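Local coordinates for ferritin, putative (PDB 5LS9), which probably stores iron inside a 24-subunit ferritin cage, here in a humanized archaeal form made as a tool for cell-targeted delivery, at residues F[38-51]-F[153-166]. The protein carries 10 engineered substitutions. Residues are numbered along the deposited sequence; the frame is centred on the assembly and turned at random.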
loop_
_atom_site.group_PDB
_atom_site.type_symbol
_atom_site.label_atom_id
_atom_site.label_comp_id
_atom_site.label_asym_id
_atom_site.label_seq_id
_atom_site.Cartn_x
_atom_site.Cartn_y
_atom_site.Cartn_z
ATOM N N LEU F 38 15.156 51.067 -14.286
ATOM C CA LEU F 38 15.756 49.927 -13.574
ATOM C C LEU F 38 14.736 49.188 -12.709
ATOM O O LEU F 38 14.477 49.586 -11.571
ATOM C CB LEU F 38 16.937 50.383 -12.706
ATOM C CG LEU F 38 18.243 50.689 -13.443
ATOM C CD1 LEU F 38 19.230 51.375 -12.509
ATOM C CD2 LEU F 38 18.860 49.432 -14.041
ATOM N N LYS F 39 14.202 48.086 -13.239
ATOM C CA LYS F 39 13.069 47.373 -12.619
ATOM C C LYS F 39 13.461 46.477 -11.439
ATOM O O LYS F 39 12.654 46.242 -10.537
ATOM C CB LYS F 39 12.314 46.536 -13.668
ATOM C CG LYS F 39 11.880 47.297 -14.919
ATOM C CD LYS F 39 10.546 48.024 -14.765
ATOM C CE LYS F 39 10.565 49.085 -13.677
ATOM N NZ LYS F 39 9.485 50.101 -13.827
ATOM N N GLY F 40 14.691 45.973 -11.453
ATOM C CA GLY F 40 15.214 45.170 -10.350
ATOM C C GLY F 40 15.620 46.016 -9.157
ATOM O O GLY F 40 15.364 45.652 -8.006
ATOM N N PHE F 41 16.258 47.149 -9.429
ATOM C CA PHE F 41 16.615 48.091 -8.373
ATOM C C PHE F 41 15.346 48.619 -7.707
ATOM O O PHE F 41 15.265 48.699 -6.477
ATOM C CB PHE F 41 17.434 49.253 -8.938
ATOM C CG PHE F 41 18.857 48.899 -9.229
ATOM C CD1 PHE F 41 19.195 48.186 -10.367
ATOM C CD2 PHE F 41 19.859 49.269 -8.355
ATOM C CE1 PHE F 41 20.511 47.851 -10.625
ATOM C CE2 PHE F 41 21.179 48.941 -8.604
ATOM C CZ PHE F 41 21.506 48.231 -9.743
ATOM N N SER F 42 14.359 48.970 -8.533
ATOM C CA SER F 42 13.058 49.441 -8.045
ATOM C C SER F 42 12.407 48.423 -7.110
ATOM O O SER F 42 11.903 48.786 -6.050
ATOM C CB SER F 42 12.110 49.752 -9.213
ATOM O OG SER F 42 11.573 48.571 -9.777
ATOM N N ASN F 43 12.423 47.155 -7.514
ATOM C CA ASN F 43 11.875 46.079 -6.698
ATOM C C ASN F 43 12.562 45.982 -5.325
ATOM O O ASN F 43 11.888 45.818 -4.300
ATOM C CB ASN F 43 11.987 44.745 -7.441
ATOM C CG ASN F 43 11.416 43.584 -6.643
ATOM O OD1 ASN F 43 12.152 42.854 -5.969
ATOM N ND2 ASN F 43 10.097 43.424 -6.694
ATOM N N TRP F 44 13.891 46.098 -5.320
ATOM C CA TRP F 44 14.702 45.999 -4.093
ATOM C C TRP F 44 14.336 47.035 -3.040
ATOM O O TRP F 44 14.219 46.711 -1.859
ATOM C CB TRP F 44 16.181 46.163 -4.425
ATOM C CG TRP F 44 17.118 45.732 -3.333
ATOM C CD1 TRP F 44 17.674 44.503 -3.190
ATOM C CD2 TRP F 44 17.620 46.531 -2.252
ATOM N NE1 TRP F 44 18.491 44.480 -2.092
ATOM C CE2 TRP F 44 18.480 45.713 -1.499
ATOM C CE3 TRP F 44 17.423 47.854 -1.847
ATOM C CZ2 TRP F 44 19.143 46.168 -0.361
ATOM C CZ3 TRP F 44 18.082 48.307 -0.713
ATOM C CH2 TRP F 44 18.931 47.464 0.016
ATOM N N MET F 45 14.172 48.281 -3.469
ATOM C CA MET F 45 13.776 49.356 -2.561
ATOM C C MET F 45 12.342 49.168 -2.031
ATOM O O MET F 45 12.093 49.370 -0.847
ATOM C CB MET F 45 13.922 50.705 -3.253
ATOM C CG MET F 45 15.352 51.025 -3.671
ATOM S SD MET F 45 16.412 51.539 -2.305
ATOM C CE MET F 45 18.022 51.180 -2.980
ATOM N N ARG F 46 11.414 48.767 -2.900
ATOM C CA ARG F 46 10.031 48.476 -2.493
ATOM C C ARG F 46 9.986 47.436 -1.376
ATOM O O ARG F 46 9.203 47.553 -0.437
ATOM C CB ARG F 46 9.196 47.965 -3.680
ATOM C CG ARG F 46 8.898 48.995 -4.766
ATOM C CD ARG F 46 7.689 49.856 -4.430
ATOM N NE ARG F 46 6.423 49.146 -4.636
ATOM C CZ ARG F 46 5.810 48.985 -5.812
ATOM N NH1 ARG F 46 6.330 49.478 -6.939
ATOM N NH2 ARG F 46 4.659 48.313 -5.863
ATOM N N VAL F 47 10.818 46.405 -1.492
ATOM C CA VAL F 47 10.889 45.370 -0.461
ATOM C C VAL F 47 11.510 45.955 0.812
ATOM O O VAL F 47 11.017 45.724 1.924
ATOM C CB VAL F 47 11.677 44.130 -0.947
ATOM C CG1 VAL F 47 11.943 43.166 0.199
ATOM C CG2 VAL F 47 10.916 43.412 -2.056
ATOM N N GLN F 48 12.582 46.726 0.647
ATOM C CA GLN F 48 13.224 47.382 1.781
ATOM C C GLN F 48 12.276 48.356 2.468
ATOM O O GLN F 48 12.394 48.595 3.661
ATOM C CB GLN F 48 14.461 48.133 1.314
ATOM C CG GLN F 48 15.348 48.612 2.446
ATOM C CD GLN F 48 16.095 47.479 3.113
ATOM O OE1 GLN F 48 16.925 46.820 2.485
ATOM N NE2 GLN F 48 15.815 47.249 4.391
ATOM N N TRP F 49 11.365 48.924 1.674
ATOM C CA TRP F 49 10.285 49.821 2.130
ATOM C C TRP F 49 9.315 49.077 3.034
ATOM O O TRP F 49 9.060 49.504 4.159
ATOM C CB TRP F 49 9.585 50.488 0.900
ATOM C CG TRP F 49 8.041 50.582 0.860
ATOM C CD1 TRP F 49 7.191 49.752 0.178
ATOM C CD2 TRP F 49 7.204 51.585 1.471
ATOM N NE1 TRP F 49 5.890 50.153 0.349
ATOM C CE2 TRP F 49 5.865 51.273 1.137
ATOM C CE3 TRP F 49 7.455 52.703 2.282
ATOM C CZ2 TRP F 49 4.782 52.038 1.579
ATOM C CZ3 TRP F 49 6.374 53.469 2.721
ATOM C CH2 TRP F 49 5.054 53.128 2.364
ATOM N N GLN F 50 8.803 47.952 2.547
ATOM C CA GLN F 50 7.946 47.093 3.357
ATOM C C GLN F 50 8.687 46.633 4.607
ATOM O O GLN F 50 8.170 46.752 5.715
ATOM C CB GLN F 50 7.495 45.869 2.561
ATOM C CG GLN F 50 6.523 46.172 1.433
ATOM C CD GLN F 50 6.567 45.126 0.333
ATOM O OE1 GLN F 50 7.287 45.287 -0.660
ATOM N NE2 GLN F 50 5.819 44.039 0.511
ATOM N N GLU F 51 9.904 46.124 4.425
ATOM C CA GLU F 51 10.644 45.522 5.528
ATOM C C GLU F 51 10.942 46.496 6.664
ATOM O O GLU F 51 10.831 46.127 7.840
ATOM C CB GLU F 51 11.936 44.899 5.026
ATOM C CG GLU F 51 11.716 43.574 4.325
ATOM C CD GLU F 51 12.990 43.035 3.715
ATOM O OE1 GLU F 51 12.905 42.040 2.966
ATOM O OE2 GLU F 51 14.070 43.609 3.982
ATOM N N LEU F 153 25.647 46.308 -15.111
ATOM C CA LEU F 153 24.595 46.980 -14.356
ATOM C C LEU F 153 23.216 46.339 -14.629
ATOM O O LEU F 153 22.401 46.221 -13.717
ATOM C CB LEU F 153 24.592 48.470 -14.715
ATOM C CG LEU F 153 23.611 49.397 -14.014
ATOM C CD1 LEU F 153 23.976 49.503 -12.541
ATOM C CD2 LEU F 153 23.612 50.761 -14.694
ATOM N N LEU F 154 22.961 45.923 -15.871
ATOM C CA LEU F 154 21.720 45.204 -16.221
ATOM C C LEU F 154 21.709 43.757 -15.731
ATOM O O LEU F 154 20.661 43.241 -15.343
ATOM C CB LEU F 154 21.472 45.207 -17.734
ATOM C CG LEU F 154 21.127 46.525 -18.421
ATOM C CD1 LEU F 154 20.979 46.257 -19.910
ATOM C CD2 LEU F 154 19.863 47.158 -17.856
ATOM N N PHE F 155 22.865 43.096 -15.785
ATOM C CA PHE F 155 23.051 41.789 -15.140
ATOM C C PHE F 155 22.650 41.915 -13.663
ATOM O O PHE F 155 21.851 41.124 -13.147
ATOM C CB PHE F 155 24.519 41.348 -15.260
ATOM C CG PHE F 155 24.773 39.889 -14.967
ATOM C CD1 PHE F 155 23.821 39.066 -14.361
ATOM C CD2 PHE F 155 26.006 39.340 -15.284
ATOM C CE1 PHE F 155 24.091 37.732 -14.097
ATOM C CE2 PHE F 155 26.282 38.007 -15.018
ATOM C CZ PHE F 155 25.323 37.203 -14.422
ATOM N N LEU F 156 23.195 42.934 -13.004
ATOM C CA LEU F 156 22.934 43.178 -11.593
ATOM C C LEU F 156 21.464 43.521 -11.379
ATOM O O LEU F 156 20.825 42.996 -10.459
ATOM C CB LEU F 156 23.836 44.305 -11.076
ATOM C CG LEU F 156 23.853 44.560 -9.565
ATOM C CD1 LEU F 156 24.377 43.363 -8.776
ATOM C CD2 LEU F 156 24.693 45.790 -9.271
ATOM N N ASP F 157 20.937 44.386 -12.247
ATOM C CA ASP F 157 19.527 44.776 -12.210
ATOM C C ASP F 157 18.647 43.557 -12.004
ATOM O O ASP F 157 18.000 43.425 -10.968
ATOM C CB ASP F 157 19.116 45.491 -13.503
ATOM C CG ASP F 157 17.626 45.777 -13.564
ATOM O OD1 ASP F 157 17.105 46.384 -12.602
ATOM O OD2 ASP F 157 16.975 45.399 -14.565
ATOM N N LYS F 158 18.665 42.652 -12.979
ATOM C CA LYS F 158 17.780 41.484 -12.976
ATOM C C LYS F 158 17.868 40.713 -11.660
ATOM O O LYS F 158 16.855 40.254 -11.131
ATOM C CB LYS F 158 18.119 40.558 -14.149
ATOM C CG LYS F 158 17.083 39.484 -14.434
ATOM C CD LYS F 158 17.502 38.641 -15.629
ATOM C CE LYS F 158 16.583 37.445 -15.846
ATOM N NZ LYS F 158 16.940 36.657 -17.064
ATOM N N GLU F 159 19.084 40.594 -11.135
ATOM C CA GLU F 159 19.329 39.799 -9.933
ATOM C C GLU F 159 18.524 40.328 -8.744
ATOM O O GLU F 159 17.863 39.557 -8.051
ATOM C CB GLU F 159 20.822 39.773 -9.599
ATOM C CG GLU F 159 21.409 38.376 -9.582
ATOM C CD GLU F 159 22.873 38.363 -9.203
ATOM O OE1 GLU F 159 23.508 39.441 -9.239
ATOM O OE2 GLU F 159 23.386 37.272 -8.874
ATOM N N LEU F 160 18.566 41.644 -8.534
ATOM C CA LEU F 160 17.829 42.294 -7.441
ATOM C C LEU F 160 16.309 42.110 -7.521
ATOM O O LEU F 160 15.630 42.182 -6.492
ATOM C CB LEU F 160 18.182 43.779 -7.392
ATOM C CG LEU F 160 19.642 44.018 -6.991
ATOM C CD1 LEU F 160 20.306 45.062 -7.872
ATOM C CD2 LEU F 160 19.767 44.413 -5.533
ATOM N N SER F 161 15.791 41.866 -8.732
ATOM C CA SER F 161 14.367 41.532 -8.955
ATOM C C SER F 161 13.865 40.378 -8.088
ATOM O O SER F 161 12.701 40.351 -7.699
ATOM C CB SER F 161 14.099 41.146 -10.417
ATOM O OG SER F 161 14.862 41.908 -11.324
ATOM N N LEU F 162 14.751 39.430 -7.786
ATOM C CA LEU F 162 14.369 38.178 -7.126
ATOM C C LEU F 162 14.281 38.270 -5.595
ATOM O O LEU F 162 14.043 37.266 -4.925
ATOM C CB LEU F 162 15.331 37.052 -7.540
ATOM C CG LEU F 162 15.329 36.654 -9.027
ATOM C CD1 LEU F 162 16.372 37.413 -9.834
ATOM C CD2 LEU F 162 15.577 35.163 -9.192
ATOM N N ARG F 163 14.463 39.459 -5.033
ATOM C CA ARG F 163 14.210 39.652 -3.607
ATOM C C ARG F 163 12.701 39.613 -3.345
ATOM O O ARG F 163 11.909 39.918 -4.235
ATOM C CB ARG F 163 14.790 40.978 -3.136
ATOM C CG ARG F 163 14.878 41.095 -1.629
ATOM C CD ARG F 163 15.225 42.505 -1.187
ATOM N NE ARG F 163 15.384 42.574 0.260
ATOM C CZ ARG F 163 15.770 43.656 0.932
ATOM N NH1 ARG F 163 16.034 44.788 0.294
ATOM N NH2 ARG F 163 15.885 43.607 2.251
ATOM N N GLN F 164 12.308 39.215 -2.138
ATOM C CA GLN F 164 10.888 39.163 -1.764
ATOM C C GLN F 164 10.632 39.493 -0.284
ATOM O O GLN F 164 11.557 39.588 0.523
ATOM C CB GLN F 164 10.288 37.798 -2.128
ATOM C CG GLN F 164 9.848 37.677 -3.586
ATOM C CD GLN F 164 9.009 36.436 -3.867
ATOM O OE1 GLN F 164 8.472 35.797 -2.952
ATOM N NE2 GLN F 164 8.886 36.092 -5.146
ATOM N N PHE F 165 9.355 39.668 0.046
ATOM C CA PHE F 165 8.912 40.158 1.350
ATOM C C PHE F 165 9.144 39.105 2.428
ATOM O O PHE F 165 8.696 37.974 2.285
ATOM C CB PHE F 165 7.424 40.519 1.236
ATOM C CG PHE F 165 6.841 41.203 2.443
ATOM C CD1 PHE F 165 7.537 42.192 3.125
ATOM C CD2 PHE F 165 5.555 40.888 2.863
ATOM C CE1 PHE F 165 6.976 42.818 4.226
ATOM C CE2 PHE F 165 4.990 41.520 3.957
ATOM C CZ PHE F 165 5.702 42.484 4.642
ATOM N N THR F 166 9.821 39.489 3.510
ATOM C CA THR F 166 10.358 38.530 4.496
ATOM C C THR F 166 9.350 37.720 5.348
ATOM O O THR F 166 9.382 36.486 5.314
ATOM C CB THR F 166 11.357 39.232 5.444
ATOM O OG1 THR F 166 12.244 40.058 4.675
ATOM C CG2 THR F 166 12.184 38.211 6.252
#
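Asp157 OD1 takes two backbone N-H groups from the first turn of helix 39-51: Gly40 N, 2.7 Å away on the syn side but tilted about 29° out of the carboxylate plane, and more weakly Phe41 N. A carboxylate at a helix N-terminus illustrates electrostatic complementarity, since the helix end would probably favour its charged form. The same carboxylate lies at the edge of the Phe41 ring and nearly coplanar with it, while Leu160 CD1 covers one ring face; Phe41 thus fits as a knob among Leu153, Leu156, Asp157 and Leu160. Gly40 lets the backbones close in, its CA lying 3.3 Å from Asp157 O. Farther along, Arg163, CG anti to the backbone N (chi1 -166°) and the chain extended to NE, brings NH1 over one face of the Trp44 indole, the guanidinium tilted 45° to it in a cation-pi contact with the five-membered ring. Gln48 OE1, 3.1 Å from Arg163 NH1, lies in the guanidinium plane, whereas NH1 comes from above the amide plane; NH2 forms a salt bridge with Glu51 OE2. With an alanine here, Glu51 would probably lose its charged mate and Trp44 the cation over one face. This is the ferritin fold: a four-helix bundle with a short fifth helix, 150-160, against one end, its tail carrying Arg163 along helix 39-65.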